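Local coordinates for core protein VP7 (African horsesickness virus, PDB 1AHS) that forms the outer surface of the viral core as a homotrimer, binding the structural protein VP3 beneath it, and is here represented by its top domain, at residues B[54-66]-B[91-103]. Sequence-based numbering, arbitrary orientation.
Sequences GDAVMIYFVWRPL and NVAAGDVVAWNTI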
ATOM      1  N   GLY B  54      11.356  19.281  15.298  1.00 47.35           N
ATOM      2  CA  GLY B  54      10.661  19.654  16.509  1.00 44.91           C
ATOM      3  C   GLY B  54       9.587  18.663  16.875  1.00 42.74           C
ATOM      4  O   GLY B  54       9.156  18.576  18.030  1.00 47.95           O
ATOM      5  N   ASP B  55       9.203  17.864  15.895  1.00 38.94           N
ATOM      6  CA  ASP B  55       8.188  16.846  16.088  1.00 40.98           C
ATOM      7  C   ASP B  55       8.702  15.598  16.823  1.00 40.41           C
ATOM      8  O   ASP B  55       8.099  15.128  17.789  1.00 40.34           O
ATOM      9  CB  ASP B  55       7.673  16.463  14.723  1.00 45.61           C
ATOM     10  CG  ASP B  55       6.298  15.820  14.762  1.00 54.51           C
ATOM     11  OD1 ASP B  55       5.811  15.411  15.860  1.00 58.79           O
ATOM     12  OD2 ASP B  55       5.681  15.713  13.656  1.00 67.97           O
ATOM     13  N   ALA B  56       9.841  15.067  16.404  1.00 41.45           N
ATOM     14  CA  ALA B  56      10.344  13.871  17.052  1.00 36.80           C
ATOM     15  C   ALA B  56      11.794  13.963  17.439  1.00 37.43           C
ATOM     16  O   ALA B  56      12.589  14.732  16.854  1.00 38.70           O
ATOM     17  CB  ALA B  56      10.129  12.642  16.164  1.00 36.39           C
ATOM     18  N   VAL B  57      12.122  13.151  18.432  1.00 37.49           N
ATOM     19  CA  VAL B  57      13.471  13.056  18.912  1.00 41.49           C
ATOM     20  C   VAL B  57      14.056  11.667  18.524  1.00 41.86           C
ATOM     21  O   VAL B  57      15.276  11.499  18.471  1.00 45.37           O
ATOM     22  CB  VAL B  57      13.484  13.314  20.428  1.00 41.13           C
ATOM     23  CG1 VAL B  57      13.359  12.037  21.205  1.00 41.26           C
ATOM     24  CG2 VAL B  57      14.705  14.088  20.815  1.00 43.60           C
ATOM     25  N   MET B  58      13.177  10.724  18.149  1.00 41.50           N
ATOM     26  CA  MET B  58      13.549   9.352  17.774  1.00 39.32           C
ATOM     27  C   MET B  58      12.487   8.658  16.917  1.00 36.61           C
ATOM     28  O   MET B  58      11.302   8.718  17.220  1.00 38.42           O
ATOM     29  CB  MET B  58      13.758   8.537  19.044  1.00 40.47           C
ATOM     30  CG  MET B  58      14.385   7.193  18.829  1.00 52.44           C
ATOM     31  SD  MET B  58      15.024   6.443  20.341  1.00 60.11           S
ATOM     32  CE  MET B  58      13.550   6.673  21.464  1.00 54.94           C
ATOM     33  N   ILE B  59      12.921   7.969  15.870  1.00 35.47           N
ATOM     34  CA  ILE B  59      12.033   7.237  14.956  1.00 33.20           C
ATOM     35  C   ILE B  59      12.513   5.801  14.880  1.00 32.64           C
ATOM     36  O   ILE B  59      13.699   5.589  14.796  1.00 36.93           O
ATOM     37  CB  ILE B  59      12.170   7.827  13.560  1.00 35.63           C
ATOM     38  CG1 ILE B  59      11.214   8.967  13.404  1.00 40.54           C
ATOM     39  CG2 ILE B  59      11.961   6.824  12.461  1.00 30.95           C
ATOM     40  CD1 ILE B  59      11.206   9.418  11.994  1.00 50.68           C
ATOM     41  N   TYR B  60      11.626   4.819  14.939  1.00 30.57           N
ATOM     42  CA  TYR B  60      12.035   3.422  14.820  1.00 26.58           C
ATOM     43  C   TYR B  60      11.646   2.968  13.410  1.00 26.72           C
ATOM     44  O   TYR B  60      10.519   3.200  13.011  1.00 31.51           O
ATOM     45  CB  TYR B  60      11.270   2.575  15.830  1.00 35.32           C
ATOM     46  CG  TYR B  60      11.885   2.502  17.216  1.00 49.06           C
ATOM     47  CD1 TYR B  60      12.854   1.551  17.507  1.00 54.19           C
ATOM     48  CD2 TYR B  60      11.554   3.418  18.214  1.00 55.69           C
ATOM     49  CE1 TYR B  60      13.496   1.502  18.761  1.00 64.35           C
ATOM     50  CE2 TYR B  60      12.196   3.385  19.484  1.00 64.20           C
ATOM     51  CZ  TYR B  60      13.176   2.423  19.745  1.00 67.73           C
ATOM     52  OH  TYR B  60      13.863   2.370  20.959  1.00 77.59           O
ATOM     53  N   PHE B  61      12.536   2.351  12.641  1.00 27.65           N
ATOM     54  CA  PHE B  61      12.162   1.907  11.293  1.00 28.16           C
ATOM     55  C   PHE B  61      12.840   0.641  10.783  1.00 28.97           C
ATOM     56  O   PHE B  61      13.809   0.206  11.373  1.00 25.92           O
ATOM     57  CB  PHE B  61      12.427   3.015  10.306  1.00 23.96           C
ATOM     58  CG  PHE B  61      13.875   3.210   9.961  1.00 28.17           C
ATOM     59  CD1 PHE B  61      14.499   2.396   9.028  1.00 28.99           C
ATOM     60  CD2 PHE B  61      14.578   4.302  10.470  1.00 28.55           C
ATOM     61  CE1 PHE B  61      15.785   2.674   8.603  1.00 24.89           C
ATOM     62  CE2 PHE B  61      15.857   4.585  10.054  1.00 23.52           C
ATOM     63  CZ  PHE B  61      16.459   3.772   9.119  1.00 28.28           C
ATOM     64  N   VAL B  62      12.277   0.017   9.746  1.00 25.78           N
ATOM     65  CA  VAL B  62      12.888  -1.150   9.101  1.00 20.77           C
ATOM     66  C   VAL B  62      12.899  -0.828   7.643  1.00 24.13           C
ATOM     67  O   VAL B  62      12.084  -0.052   7.198  1.00 25.45           O
ATOM     68  CB  VAL B  62      12.090  -2.452   9.176  1.00 20.38           C
ATOM     69  CG1 VAL B  62      12.231  -3.032  10.461  1.00 25.27           C
ATOM     70  CG2 VAL B  62      10.654  -2.240   8.946  1.00 23.29           C
ATOM     71  N   TRP B  63      13.849  -1.375   6.896  1.00 27.03           N
ATOM     72  CA  TRP B  63      13.852  -1.165   5.457  1.00 26.28           C
ATOM     73  C   TRP B  63      13.927  -2.529   4.764  1.00 27.89           C
ATOM     74  O   TRP B  63      14.215  -3.550   5.390  1.00 28.95           O
ATOM     75  CB  TRP B  63      15.022  -0.295   5.034  1.00 23.71           C
ATOM     76  CG  TRP B  63      16.320  -0.970   5.129  1.00 28.78           C
ATOM     77  CD1 TRP B  63      17.100  -1.110   6.237  1.00 28.31           C
ATOM     78  CD2 TRP B  63      17.005  -1.630   4.064  1.00 31.04           C
ATOM     79  NE1 TRP B  63      18.228  -1.818   5.925  1.00 27.10           N
ATOM     80  CE2 TRP B  63      18.195  -2.151   4.596  1.00 29.38           C
ATOM     81  CE3 TRP B  63      16.721  -1.843   2.698  1.00 30.89           C
ATOM     82  CZ2 TRP B  63      19.105  -2.872   3.814  1.00 27.04           C
ATOM     83  CZ3 TRP B  63      17.639  -2.569   1.916  1.00 21.89           C
ATOM     84  CH2 TRP B  63      18.807  -3.068   2.480  1.00 19.97           C
ATOM     85  N   ARG B  64      13.512  -2.570   3.511  1.00 27.55           N
ATOM     86  CA  ARG B  64      13.617  -3.774   2.719  1.00 23.57           C
ATOM     87  C   ARG B  64      13.408  -3.460   1.266  1.00 21.28           C
ATOM     88  O   ARG B  64      12.837  -2.434   0.923  1.00 18.99           O
ATOM     89  CB  ARG B  64      12.764  -4.949   3.224  1.00 25.74           C
ATOM     90  CG  ARG B  64      11.353  -4.713   3.489  1.00 29.87           C
ATOM     91  CD  ARG B  64      11.142  -4.393   4.959  1.00 35.85           C
ATOM     92  NE  ARG B  64      10.273  -5.335   5.670  1.00 35.72           N
ATOM     93  CZ  ARG B  64       9.038  -5.050   6.061  1.00 33.33           C
ATOM     94  NH1 ARG B  64       8.499  -3.853   5.799  1.00 40.28           N
ATOM     95  NH2 ARG B  64       8.365  -5.949   6.746  1.00 37.64           N
ATOM     96  N   PRO B  65      14.069  -4.211   0.402  1.00 22.51           N
ATOM     97  CA  PRO B  65      13.969  -4.025  -1.039  1.00 20.67           C
ATOM     98  C   PRO B  65      12.674  -4.637  -1.522  1.00 21.72           C
ATOM     99  O   PRO B  65      12.071  -5.423  -0.797  1.00 22.14           O
ATOM    100  CB  PRO B  65      15.178  -4.802  -1.549  1.00 21.79           C
ATOM    101  CG  PRO B  65      15.281  -5.934  -0.591  1.00 21.89           C
ATOM    102  CD  PRO B  65      15.052  -5.256   0.735  1.00 21.19           C
ATOM    103  N   LEU B  66      12.195  -4.228  -2.697  1.00 23.25           N
ATOM    104  CA  LEU B  66      10.974  -4.826  -3.192  1.00 23.07           C
ATOM    105  C   LEU B  66      11.415  -5.902  -4.124  1.00 19.83           C
ATOM    106  O   LEU B  66      12.104  -5.627  -5.103  1.00 13.01           O
ATOM    107  CB  LEU B  66      10.108  -3.854  -3.994  1.00 18.31           C
ATOM    108  CG  LEU B  66       9.468  -2.564  -3.487  1.00 19.56           C
ATOM    109  CD1 LEU B  66       8.024  -2.477  -3.959  1.00 16.43           C
ATOM    110  CD2 LEU B  66       9.567  -2.455  -2.006  1.00 18.70           C
ATOM    111  N   ASN B  91      26.233  -0.336   8.997  1.00 40.69           N
ATOM    112  CA  ASN B  91      25.450  -1.005   7.992  1.00 37.83           C
ATOM    113  C   ASN B  91      24.361  -1.728   8.721  1.00 39.78           C
ATOM    114  O   ASN B  91      24.634  -2.501   9.660  1.00 40.36           O
ATOM    115  CB  ASN B  91      26.312  -1.996   7.226  1.00 40.50           C
ATOM    116  CG  ASN B  91      25.502  -2.919   6.370  1.00 44.13           C
ATOM    117  OD1 ASN B  91      25.256  -4.064   6.742  1.00 48.96           O
ATOM    118  ND2 ASN B  91      25.065  -2.427   5.219  1.00 47.36           N
ATOM    119  N   VAL B  92      23.124  -1.426   8.316  1.00 39.61           N
ATOM    120  CA  VAL B  92      21.915  -2.013   8.897  1.00 36.55           C
ATOM    121  C   VAL B  92      21.300  -2.993   7.913  1.00 34.18           C
ATOM    122  O   VAL B  92      21.248  -2.745   6.707  1.00 32.59           O
ATOM    123  CB  VAL B  92      20.863  -0.938   9.259  1.00 38.18           C
ATOM    124  CG1 VAL B  92      19.639  -1.599   9.846  1.00 38.18           C
ATOM    125  CG2 VAL B  92      21.433   0.031  10.258  1.00 38.41           C
ATOM    126  N   ALA B  93      20.806  -4.094   8.446  1.00 34.08           N
ATOM    127  CA  ALA B  93      20.205  -5.138   7.647  1.00 33.75           C
ATOM    128  C   ALA B  93      18.694  -4.998   7.407  1.00 33.62           C
ATOM    129  O   ALA B  93      17.988  -4.395   8.217  1.00 38.42           O
ATOM    130  CB  ALA B  93      20.502  -6.453   8.292  1.00 32.76           C
ATOM    131  N   ALA B  94      18.216  -5.520   6.270  1.00 34.02           N
ATOM    132  CA  ALA B  94      16.790  -5.500   5.937  1.00 31.96           C
ATOM    133  C   ALA B  94      16.105  -6.380   6.961  1.00 29.83           C
ATOM    134  O   ALA B  94      16.636  -7.437   7.312  1.00 35.90           O
ATOM    135  CB  ALA B  94      16.574  -6.055   4.555  1.00 30.85           C
ATOM    136  N   GLY B  95      14.967  -5.948   7.491  1.00 25.70           N
ATOM    137  CA  GLY B  95      14.295  -6.781   8.486  1.00 24.32           C
ATOM    138  C   GLY B  95      14.599  -6.538   9.958  1.00 28.25           C
ATOM    139  O   GLY B  95      13.876  -7.021  10.843  1.00 33.15           O
ATOM    140  N   ASP B  96      15.666  -5.791  10.238  1.00 33.26           N
ATOM    141  CA  ASP B  96      16.047  -5.480  11.616  1.00 34.78           C
ATOM    142  C   ASP B  96      15.516  -4.116  11.932  1.00 30.79           C
ATOM    143  O   ASP B  96      15.690  -3.189  11.135  1.00 30.42           O
ATOM    144  CB  ASP B  96      17.569  -5.375  11.781  1.00 43.00           C
ATOM    145  CG  ASP B  96      18.284  -6.719  11.815  1.00 49.98           C
ATOM    146  OD1 ASP B  96      17.629  -7.800  11.866  1.00 56.13           O
ATOM    147  OD2 ASP B  96      19.541  -6.660  11.791  1.00 56.88           O
ATOM    148  N   VAL B  97      14.936  -3.985  13.118  1.00 33.25           N
ATOM    149  CA  VAL B  97      14.397  -2.712  13.610  1.00 35.16           C
ATOM    150  C   VAL B  97      15.571  -1.814  14.023  1.00 34.55           C
ATOM    151  O   VAL B  97      16.370  -2.214  14.859  1.00 39.89           O
ATOM    152  CB  VAL B  97      13.505  -2.927  14.852  1.00 33.27           C
ATOM    153  CG1 VAL B  97      12.825  -1.652  15.225  1.00 31.23           C
ATOM    154  CG2 VAL B  97      12.462  -3.979  14.582  1.00 31.32           C
ATOM    155  N   VAL B  98      15.657  -0.608  13.466  1.00 33.33           N
ATOM    156  CA  VAL B  98      16.739   0.314  13.768  1.00 32.81           C
ATOM    157  C   VAL B  98      16.201   1.568  14.464  1.00 36.09           C
ATOM    158  O   VAL B  98      15.164   2.083  14.055  1.00 38.27           O
ATOM    159  CB  VAL B  98      17.528   0.676  12.468  1.00 31.54           C
ATOM    160  CG1 VAL B  98      16.656   0.599  11.269  1.00 38.12           C
ATOM    161  CG2 VAL B  98      18.039   2.050  12.513  1.00 35.60           C
ATOM    162  N   ALA B  99      16.869   2.015  15.546  1.00 36.32           N
ATOM    163  CA  ALA B  99      16.501   3.238  16.320  1.00 32.50           C
ATOM    164  C   ALA B  99      17.272   4.415  15.745  1.00 29.61           C
ATOM    165  O   ALA B  99      18.493   4.442  15.820  1.00 38.25           O
ATOM    166  CB  ALA B  99      16.857   3.066  17.799  1.00 29.99           C
ATOM    167  N   TRP B 100      16.584   5.369  15.145  1.00 26.43           N
ATOM    168  CA  TRP B 100      17.253   6.501  14.520  1.00 29.18           C
ATOM    169  C   TRP B 100      17.065   7.776  15.336  1.00 33.91           C
ATOM    170  O   TRP B 100      15.937   8.123  15.704  1.00 34.74           O
ATOM    171  CB  TRP B 100      16.684   6.720  13.128  1.00 23.82           C
ATOM    172  CG  TRP B 100      17.325   7.811  12.388  1.00 20.44           C
ATOM    173  CD1 TRP B 100      18.657   8.095  12.353  1.00 20.01           C
ATOM    174  CD2 TRP B 100      16.685   8.736  11.486  1.00 16.75           C
ATOM    175  NE1 TRP B 100      18.888   9.144  11.474  1.00 24.53           N
ATOM    176  CE2 TRP B 100      17.696   9.553  10.940  1.00 19.50           C
ATOM    177  CE3 TRP B 100      15.370   8.935  11.086  1.00 16.27           C
ATOM    178  CZ2 TRP B 100      17.429  10.559  10.021  1.00 21.78           C
ATOM    179  CZ3 TRP B 100      15.104   9.928  10.172  1.00 18.25           C
ATOM    180  CH2 TRP B 100      16.121  10.728   9.646  1.00 20.77           C
ATOM    181  N   ASN B 101      18.137   8.537  15.511  1.00 30.49           N
ATOM    182  CA  ASN B 101      17.997   9.705  16.311  1.00 30.84           C
ATOM    183  C   ASN B 101      17.494  10.923  15.594  1.00 30.07           C
ATOM    184  O   ASN B 101      17.360  11.953  16.223  1.00 34.51           O
ATOM    185  CB  ASN B 101      19.265   9.990  17.093  1.00 35.36           C
ATOM    186  CG  ASN B 101      20.422  10.358  16.210  1.00 37.22           C
ATOM    187  OD1 ASN B 101      20.241  10.839  15.089  1.00 39.05           O
ATOM    188  ND2 ASN B 101      21.627  10.185  16.723  1.00 40.94           N
ATOM    189  N   THR B 102      17.208  10.828  14.301  1.00 26.79           N
ATOM    190  CA  THR B 102      16.683  11.981  13.553  1.00 27.32           C
ATOM    191  C   THR B 102      17.765  12.870  12.981  1.00 27.55           C
ATOM    192  O   THR B 102      17.561  13.606  12.013  1.00 25.91           O
ATOM    193  CB  THR B 102      15.782  12.780  14.491  1.00 25.22           C
ATOM    194  OG1 THR B 102      14.574  12.035  14.692  1.00 30.59           O
ATOM    195  CG2 THR B 102      15.551  14.168  14.050  1.00 24.50           C
ATOM    196  N   ILE B 103      18.963  12.710  13.525  1.00 33.46           N
ATOM    197  CA  ILE B 103      20.092  13.558  13.167  1.00 32.47           C
ATOM    198  C   ILE B 103      21.100  12.911  12.282  1.00 33.60           C
ATOM    199  O   ILE B 103      21.567  13.523  11.315  1.00 35.62           O
ATOM    200  CB  ILE B 103      20.895  13.989  14.444  1.00 31.51           C
ATOM    201  CG1 ILE B 103      19.990  14.714  15.413  1.00 30.10           C
ATOM    202  CG2 ILE B 103      22.030  14.941  14.081  1.00 30.99           C
ATOM    203  CD1 ILE B 103      19.369  15.929  14.785  1.00 36.28           C
TER
HETATM  204  O   HOH W   1      15.995  -2.634   8.632  1.00 28.69           O
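A water bridges the backbones of Trp63, Ala93 and Asp96: it accepts from Trp63 N and donates to both carbonyls, lying 2.6 Å from Asp96 O. It fills in where the antiparallel ladder of strands 59-65 and 98-100 parts. Beyond it a longer backbone bond, Gly95 N to Trp63 O at 3.3 Å, crosses at the type II turn of Ala93 to Asp96. In the ladder proper, Ile59 and Trp100 are a hydrogen-bonded pair, with Trp100 N 2.9 Å from Ile59 O, and Phe61 N gives a nearly straight bond to Val98 O.

Ile59, Phe61, Val98 and Trp100 share one face of the sheet. The Phe61 ring, its CG set between the backbone N and the carbonyl carbon (chi1 76°), leans across the strand gap. Val98 CG1 lies over one ring face, 3.7 Å from the centroid, a CH-pi contact, while Trp100 CB meets the ring edge at CE2 (3.8 Å). On the other face the Tyr60 ring stands beside Ala99, its CE1 3.8 Å from Ala99 CB; Val97 CG1 touches the ring edge.

The Trp63 indole packs against the start of the turn. Ala94 CA sits over its five-membered ring, and NE1 donates to Val92 O at 3.3 Å; Val92 O lies near the indole plane, but NE1 stands well above the carbonyl plane, a bent bond (144°).

Strand 98-100 is the outermost of this chain's five-stranded sheet, and strand 116-122 pairs with the other edge of 59-65. Phe61, Trp63 and Trp100 reach strand 84-87 of the second sheet, Trp100 also packs on helix 46-49, and Arg64 salt-bridges Glu121 while bonding to Ala7 of a neighbouring subunit, tying this sheet into the trimer.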